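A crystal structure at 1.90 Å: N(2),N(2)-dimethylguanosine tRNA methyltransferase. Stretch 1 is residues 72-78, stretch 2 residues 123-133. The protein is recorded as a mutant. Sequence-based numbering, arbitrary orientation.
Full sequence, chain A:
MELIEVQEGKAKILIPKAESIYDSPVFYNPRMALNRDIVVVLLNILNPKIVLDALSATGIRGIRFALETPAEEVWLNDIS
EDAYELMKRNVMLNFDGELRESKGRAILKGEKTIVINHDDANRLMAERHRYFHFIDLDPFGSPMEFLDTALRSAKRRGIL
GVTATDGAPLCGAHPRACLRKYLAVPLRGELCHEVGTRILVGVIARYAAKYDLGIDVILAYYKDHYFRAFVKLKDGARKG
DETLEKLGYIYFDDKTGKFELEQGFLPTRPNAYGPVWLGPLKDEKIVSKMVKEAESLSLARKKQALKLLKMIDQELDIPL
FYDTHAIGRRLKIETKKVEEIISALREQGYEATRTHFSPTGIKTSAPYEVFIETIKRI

Stretch 1 72-78: EEVWLND
Stretch 2 (123-133) RLMAERHRYFH

Trp75 is the centre of this contact. It sits in the strand formed by residues 73-78, and its side chain is buried against the second stretch, which covers more of it than of any other residue in stretch 1. Its chi1 is m (-70°) and its chi2 is 58°. This lays the indole along stretch 2, from Leu124 at one end to Phe132 at the other.

Phe132 packs its edge over one face of the indole. CE2 of Phe132 lies 3.6 Å from CD1 of Trp75. The Phe132 ring and the five-membered ring of Trp75 are nearly perpendicular, at 87°, with centroids 5.0 Å apart. The CA-to-CB bond of Phe132 points sideways, but chi1 m (-58°) and chi2 97° bring the end of the ring nearer.

Leu124 closes the six-membered end of the indole. Its CD1 is 3.7 Å from CZ3 of Trp75. Its CD2 is 3.4 Å from CB of Asn77, so the forked side chain (chi1 t, chi2 p) reaches two residues of the strand. Asn77 has chi1 t and offers its CB here, while its amide atoms are hydrogen-bonded elsewhere in the structure.

The strand is extended, with phi from -104° to -162° and psi from 119° to 147°. Its side chains alternate. Glu73, Trp75 and Asn77 point toward stretch 2, whereas Val74 and Leu76 point away. The register runs from Asn77 beside Leu124 (CA to CA 8.0 Å) to Glu73 beside Phe132 (CA to CA 9.4 Å). Stretch 2 therefore runs opposite to the strand.

Residues 123-127 are the end of a helix. The backbone N of Arg128 still bonds to O of Leu124 at 3.1 Å, but Arg128 leaves helical geometry at phi/psi -106/72. Arg130 has positive phi (44/57), and the chain then comes back alongside the strand of stretch 1, where Tyr131, still in loop, and Phe132 reach Trp75.

Arg128 is partly exposed and gives the contact only its aliphatic part: with chi1 and chi2 both m, its CD is 3.7 Å from CH2 of Trp75.

The polar edge is formed by Glu73, Tyr131 and Trp75. Tyr131 has chi1 t (-174°) and chi2 -102°. Its CE1 is 3.8 Å from NE1 of Trp75, and its OH donates a short hydrogen bond to OE2 of Glu73 at 2.5 Å. Glu73 is extended, with chi1 and chi2 t and chi3 -63°. The same OE2 accepts a nearly straight hydrogen bond from NE1 of Trp75 at 2.6 Å. One carboxylate oxygen thus satisfies the indole N-H and ties it to the phenol.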

ATOM      1  N   GLU A  72      -5.676  -1.998  20.887  1.00 24.79           N
ATOM      2  CA  GLU A  72      -6.319  -1.696  22.165  1.00 25.39           C
ATOM      3  C   GLU A  72      -7.100  -0.386  22.154  1.00 24.16           C
ATOM      4  O   GLU A  72      -8.128  -0.257  22.821  1.00 23.85           O
ATOM      5  CB  GLU A  72      -5.261  -1.651  23.272  1.00 28.05           C
ATOM      6  CG  GLU A  72      -4.733  -3.025  23.658  1.00 34.09           C
ATOM      7  CD  GLU A  72      -3.521  -2.966  24.574  1.00 36.69           C
ATOM      8  OE1 GLU A  72      -3.497  -2.118  25.490  1.00 38.61           O
ATOM      9  OE2 GLU A  72      -2.595  -3.783  24.383  1.00 39.84           O
ATOM     10  N   GLU A  73      -6.601   0.588  21.403  1.00 22.99           N
ATOM     11  CA  GLU A  73      -7.246   1.889  21.302  1.00 22.59           C
ATOM     12  C   GLU A  73      -7.391   2.193  19.819  1.00 23.87           C
ATOM     13  O   GLU A  73      -6.396   2.279  19.093  1.00 22.14           O
ATOM     14  CB  GLU A  73      -6.389   2.963  21.978  1.00 24.73           C
ATOM     15  CG  GLU A  73      -7.086   4.306  22.130  1.00 24.57           C
ATOM     16  CD  GLU A  73      -6.235   5.331  22.864  1.00 28.71           C
ATOM     17  OE1 GLU A  73      -5.907   5.111  24.053  1.00 30.65           O
ATOM     18  OE2 GLU A  73      -5.891   6.359  22.250  1.00 25.39           O
ATOM     19  N   VAL A  74      -8.633   2.342  19.370  1.00 21.81           N
ATOM     20  CA  VAL A  74      -8.903   2.601  17.961  1.00 19.85           C
ATOM     21  C   VAL A  74      -9.612   3.926  17.750  1.00 18.44           C
ATOM     22  O   VAL A  74     -10.671   4.172  18.328  1.00 17.75           O
ATOM     23  CB  VAL A  74      -9.778   1.477  17.351  1.00 20.89           C
ATOM     24  CG1 VAL A  74      -9.946   1.699  15.848  1.00 18.48           C
ATOM     25  CG2 VAL A  74      -9.150   0.114  17.638  1.00 20.79           C
ATOM     26  N   TRP A  75      -9.018   4.778  16.920  1.00 16.61           N
ATOM     27  CA  TRP A  75      -9.602   6.073  16.609  1.00 17.12           C
ATOM     28  C   TRP A  75     -10.220   6.044  15.212  1.00 17.39           C
ATOM     29  O   TRP A  75      -9.616   5.546  14.259  1.00 16.41           O
ATOM     30  CB  TRP A  75      -8.540   7.176  16.668  1.00 18.37           C
ATOM     31  CG  TRP A  75      -8.042   7.473  18.049  1.00 19.28           C
ATOM     32  CD1 TRP A  75      -7.459   6.596  18.916  1.00 20.12           C
ATOM     33  CD2 TRP A  75      -8.057   8.744  18.711  1.00 20.88           C
ATOM     34  NE1 TRP A  75      -7.107   7.242  20.076  1.00 18.97           N
ATOM     35  CE2 TRP A  75      -7.462   8.561  19.977  1.00 20.51           C
ATOM     36  CE3 TRP A  75      -8.514  10.020  18.356  1.00 22.63           C
ATOM     37  CZ2 TRP A  75      -7.309   9.608  20.895  1.00 21.56           C
ATOM     38  CZ3 TRP A  75      -8.363  11.064  19.267  1.00 23.27           C
ATOM     39  CH2 TRP A  75      -7.764  10.848  20.524  1.00 24.81           C
ATOM     40  N   LEU A  76     -11.432   6.569  15.110  1.00 17.69           N
ATOM     41  CA  LEU A  76     -12.143   6.647  13.843  1.00 19.81           C
ATOM     42  C   LEU A  76     -12.390   8.128  13.603  1.00 19.94           C
ATOM     43  O   LEU A  76     -12.880   8.827  14.489  1.00 21.29           O
ATOM     44  CB  LEU A  76     -13.484   5.917  13.924  1.00 24.85           C
ATOM     45  CG  LEU A  76     -13.489   4.403  14.146  1.00 26.96           C
ATOM     46  CD1 LEU A  76     -13.211   4.099  15.606  1.00 29.07           C
ATOM     47  CD2 LEU A  76     -14.852   3.845  13.754  1.00 31.11           C
ATOM     48  N   ASN A  77     -12.059   8.612  12.415  1.00 19.99           N
ATOM     49  CA  ASN A  77     -12.248  10.026  12.127  1.00 20.74           C
ATOM     50  C   ASN A  77     -12.829  10.312  10.750  1.00 20.61           C
ATOM     51  O   ASN A  77     -12.565   9.595   9.793  1.00 18.85           O
ATOM     52  CB  ASN A  77     -10.912  10.763  12.244  1.00 21.66           C
ATOM     53  CG  ASN A  77     -11.027  12.241  11.897  1.00 24.25           C
ATOM     54  OD1 ASN A  77     -11.479  13.050  12.709  1.00 25.17           O
ATOM     55  ND2 ASN A  77     -10.630  12.595  10.677  1.00 21.68           N
ATOM     56  N   ASP A  78     -13.624  11.375  10.667  1.00 22.02           N
ATOM     57  CA  ASP A  78     -14.197  11.821   9.401  1.00 23.28           C
ATOM     58  C   ASP A  78     -14.669  13.262   9.557  1.00 23.58           C
ATOM     59  O   ASP A  78     -15.226  13.639  10.589  1.00 23.85           O
ATOM     60  CB  ASP A  78     -15.367  10.940   8.960  1.00 23.23           C
ATOM     61  CG  ASP A  78     -15.608  11.016   7.458  1.00 26.27           C
ATOM     62  OD1 ASP A  78     -15.225  10.065   6.743  1.00 27.14           O
ATOM     63  OD2 ASP A  78     -16.159  12.036   6.989  1.00 26.84           O
ATOM     64  N   ARG A 123      -6.229  17.966  11.123  1.00 22.68           N
ATOM     65  CA  ARG A 123      -6.363  18.618  12.419  1.00 22.95           C
ATOM     66  C   ARG A 123      -6.240  17.583  13.532  1.00 22.07           C
ATOM     67  O   ARG A 123      -5.542  17.809  14.524  1.00 20.38           O
ATOM     68  CB  ARG A 123      -7.700  19.357  12.516  1.00 26.11           C
ATOM     69  CG  ARG A 123      -7.858  20.186  13.788  1.00 32.82           C
ATOM     70  CD  ARG A 123      -9.028  21.152  13.655  1.00 39.93           C
ATOM     71  NE  ARG A 123      -9.276  21.919  14.876  1.00 46.18           N
ATOM     72  CZ  ARG A 123      -9.864  21.432  15.965  1.00 48.17           C
ATOM     73  NH1 ARG A 123     -10.271  20.171  15.993  1.00 50.33           N
ATOM     74  NH2 ARG A 123     -10.048  22.206  17.027  1.00 49.02           N
ATOM     75  N   LEU A 124      -6.906  16.444  13.367  1.00 19.48           N
ATOM     76  CA  LEU A 124      -6.823  15.392  14.378  1.00 19.65           C
ATOM     77  C   LEU A 124      -5.383  14.887  14.543  1.00 17.94           C
ATOM     78  O   LEU A 124      -4.884  14.775  15.664  1.00 17.66           O
ATOM     79  CB  LEU A 124      -7.740  14.214  14.020  1.00 20.50           C
ATOM     80  CG  LEU A 124      -7.668  13.011  14.971  1.00 23.48           C
ATOM     81  CD1 LEU A 124      -7.961  13.443  16.405  1.00 24.44           C
ATOM     82  CD2 LEU A 124      -8.658  11.961  14.520  1.00 25.69           C
ATOM     83  N   MET A 125      -4.711  14.591  13.434  1.00 17.17           N
ATOM     84  CA  MET A 125      -3.337  14.095  13.509  1.00 17.73           C
ATOM     85  C   MET A 125      -2.364  15.129  14.077  1.00 18.20           C
ATOM     86  O   MET A 125      -1.385  14.768  14.741  1.00 17.84           O
ATOM     87  CB  MET A 125      -2.875  13.602  12.131  1.00 17.30           C
ATOM     88  CG  MET A 125      -3.635  12.358  11.663  1.00 18.27           C
ATOM     89  SD  MET A 125      -2.943  11.601  10.183  1.00 18.10           S
ATOM     90  CE  MET A 125      -3.360  12.852   8.920  1.00 16.98           C
ATOM     91  N   ALA A 126      -2.632  16.410  13.830  1.00 18.34           N
ATOM     92  CA  ALA A 126      -1.780  17.475  14.360  1.00 19.42           C
ATOM     93  C   ALA A 126      -1.941  17.539  15.878  1.00 22.18           C
ATOM     94  O   ALA A 126      -1.003  17.890  16.604  1.00 23.85           O
ATOM     95  CB  ALA A 126      -2.157  18.814  13.737  1.00 19.94           C
ATOM     96  N   GLU A 127      -3.136  17.207  16.355  1.00 22.58           N
ATOM     97  CA  GLU A 127      -3.419  17.210  17.787  1.00 26.34           C
ATOM     98  C   GLU A 127      -2.767  16.006  18.480  1.00 25.60           C
ATOM     99  O   GLU A 127      -2.393  16.083  19.650  1.00 26.29           O
ATOM    100  CB  GLU A 127      -4.935  17.188  18.029  1.00 29.53           C
ATOM    101  CG  GLU A 127      -5.673  18.370  17.405  1.00 39.00           C
ATOM    102  CD  GLU A 127      -7.162  18.386  17.723  1.00 43.06           C
ATOM    103  OE1 GLU A 127      -7.843  17.362  17.497  1.00 46.07           O
ATOM    104  OE2 GLU A 127      -7.654  19.435  18.194  1.00 47.09           O
ATOM    105  N   ARG A 128      -2.629  14.900  17.753  1.00 23.94           N
ATOM    106  CA  ARG A 128      -2.033  13.677  18.296  1.00 23.55           C
ATOM    107  C   ARG A 128      -0.624  13.462  17.734  1.00 24.62           C
ATOM    108  O   ARG A 128      -0.390  12.568  16.915  1.00 21.72           O
ATOM    109  CB  ARG A 128      -2.914  12.473  17.944  1.00 23.60           C
ATOM    110  CG  ARG A 128      -4.340  12.513  18.493  1.00 26.79           C
ATOM    111  CD  ARG A 128      -4.400  12.196  19.985  1.00 27.39           C
ATOM    112  NE  ARG A 128      -4.164  13.370  20.818  1.00 31.54           N
ATOM    113  CZ  ARG A 128      -3.182  13.474  21.706  1.00 31.37           C
ATOM    114  NH1 ARG A 128      -2.332  12.473  21.881  1.00 34.23           N
ATOM    115  NH2 ARG A 128      -3.052  14.578  22.422  1.00 33.87           N
ATOM    116  N   HIS A 129       0.312  14.288  18.189  1.00 25.99           N
ATOM    117  CA  HIS A 129       1.700  14.235  17.746  1.00 25.62           C
ATOM    118  C   HIS A 129       2.423  13.014  18.317  1.00 24.86           C
ATOM    119  O   HIS A 129       2.342  12.755  19.519  1.00 24.33           O
ATOM    120  CB  HIS A 129       2.402  15.525  18.187  1.00 27.34           C
ATOM    121  CG  HIS A 129       3.809  15.656  17.698  1.00 29.56           C
ATOM    122  ND1 HIS A 129       4.128  15.735  16.359  1.00 31.67           N
ATOM    123  CD2 HIS A 129       4.982  15.733  18.370  1.00 29.70           C
ATOM    124  CE1 HIS A 129       5.437  15.856  16.228  1.00 30.97           C
ATOM    125  NE2 HIS A 129       5.978  15.858  17.432  1.00 30.71           N
ATOM    126  N   ARG A 130       3.114  12.265  17.455  1.00 22.40           N
ATOM    127  CA  ARG A 130       3.861  11.075  17.878  1.00 21.25           C
ATOM    128  C   ARG A 130       3.013  10.254  18.843  1.00 22.09           C
ATOM    129  O   ARG A 130       3.436   9.954  19.962  1.00 21.12           O
ATOM    130  CB  ARG A 130       5.163  11.499  18.569  1.00 21.55           C
ATOM    131  CG  ARG A 130       6.087  12.329  17.687  1.00 20.89           C
ATOM    132  CD  ARG A 130       6.523  11.534  16.466  1.00 22.77           C
ATOM    133  NE  ARG A 130       7.239  12.368  15.508  1.00 23.96           N
ATOM    134  CZ  ARG A 130       7.375  12.067  14.224  1.00 22.68           C
ATOM    135  NH1 ARG A 130       8.043  12.886  13.422  1.00 20.76           N
ATOM    136  NH2 ARG A 130       6.838  10.948  13.742  1.00 19.89           N
ATOM    137  N   TYR A 131       1.826   9.868  18.389  1.00 19.69           N
ATOM    138  CA  TYR A 131       0.888   9.144  19.235  1.00 19.44           C
ATOM    139  C   TYR A 131       0.466   7.751  18.781  1.00 19.61           C
ATOM    140  O   TYR A 131       0.326   6.848  19.605  1.00 19.98           O
ATOM    141  CB  TYR A 131      -0.355  10.019  19.415  1.00 18.19           C
ATOM    142  CG  TYR A 131      -1.383   9.481  20.382  1.00 20.22           C
ATOM    143  CD1 TYR A 131      -2.544   8.849  19.924  1.00 18.74           C
ATOM    144  CD2 TYR A 131      -1.205   9.616  21.758  1.00 18.55           C
ATOM    145  CE1 TYR A 131      -3.503   8.367  20.820  1.00 19.45           C
ATOM    146  CE2 TYR A 131      -2.152   9.142  22.659  1.00 21.15           C
ATOM    147  CZ  TYR A 131      -3.299   8.518  22.185  1.00 21.44           C
ATOM    148  OH  TYR A 131      -4.236   8.049  23.073  1.00 22.69           O
ATOM    149  N   PHE A 132       0.256   7.571  17.481  1.00 19.20           N
ATOM    150  CA  PHE A 132      -0.198   6.281  16.972  1.00 17.42           C
ATOM    151  C   PHE A 132       0.871   5.278  16.567  1.00 16.81           C
ATOM    152  O   PHE A 132       1.879   5.637  15.962  1.00 18.14           O
ATOM    153  CB  PHE A 132      -1.139   6.487  15.776  1.00 16.67           C
ATOM    154  CG  PHE A 132      -2.349   7.316  16.092  1.00 16.48           C
ATOM    155  CD1 PHE A 132      -2.370   8.677  15.802  1.00 15.78           C
ATOM    156  CD2 PHE A 132      -3.454   6.741  16.710  1.00 16.62           C
ATOM    157  CE1 PHE A 132      -3.478   9.459  16.129  1.00 16.93           C
ATOM    158  CE2 PHE A 132      -4.568   7.510  17.043  1.00 18.23           C
ATOM    159  CZ  PHE A 132      -4.580   8.872  16.753  1.00 16.87           C
ATOM    160  N   HIS A 133       0.628   4.010  16.894  1.00 16.93           N
ATOM    161  CA  HIS A 133       1.533   2.927  16.529  1.00 18.28           C
ATOM    162  C   HIS A 133       1.260   2.575  15.068  1.00 17.61           C
ATOM    163  O   HIS A 133       2.113   2.028  14.375  1.00 17.71           O
ATOM    164  CB  HIS A 133       1.284   1.701  17.414  1.00 21.43           C
ATOM    165  CG  HIS A 133       1.650   1.910  18.850  1.00 24.92           C
ATOM    166  ND1 HIS A 133       2.950   2.115  19.263  1.00 28.48           N
ATOM    167  CD2 HIS A 133       0.886   1.969  19.966  1.00 25.77           C
ATOM    168  CE1 HIS A 133       2.971   2.292  20.571  1.00 26.83           C
ATOM    169  NE2 HIS A 133       1.732   2.209  21.024  1.00 29.41           N
TER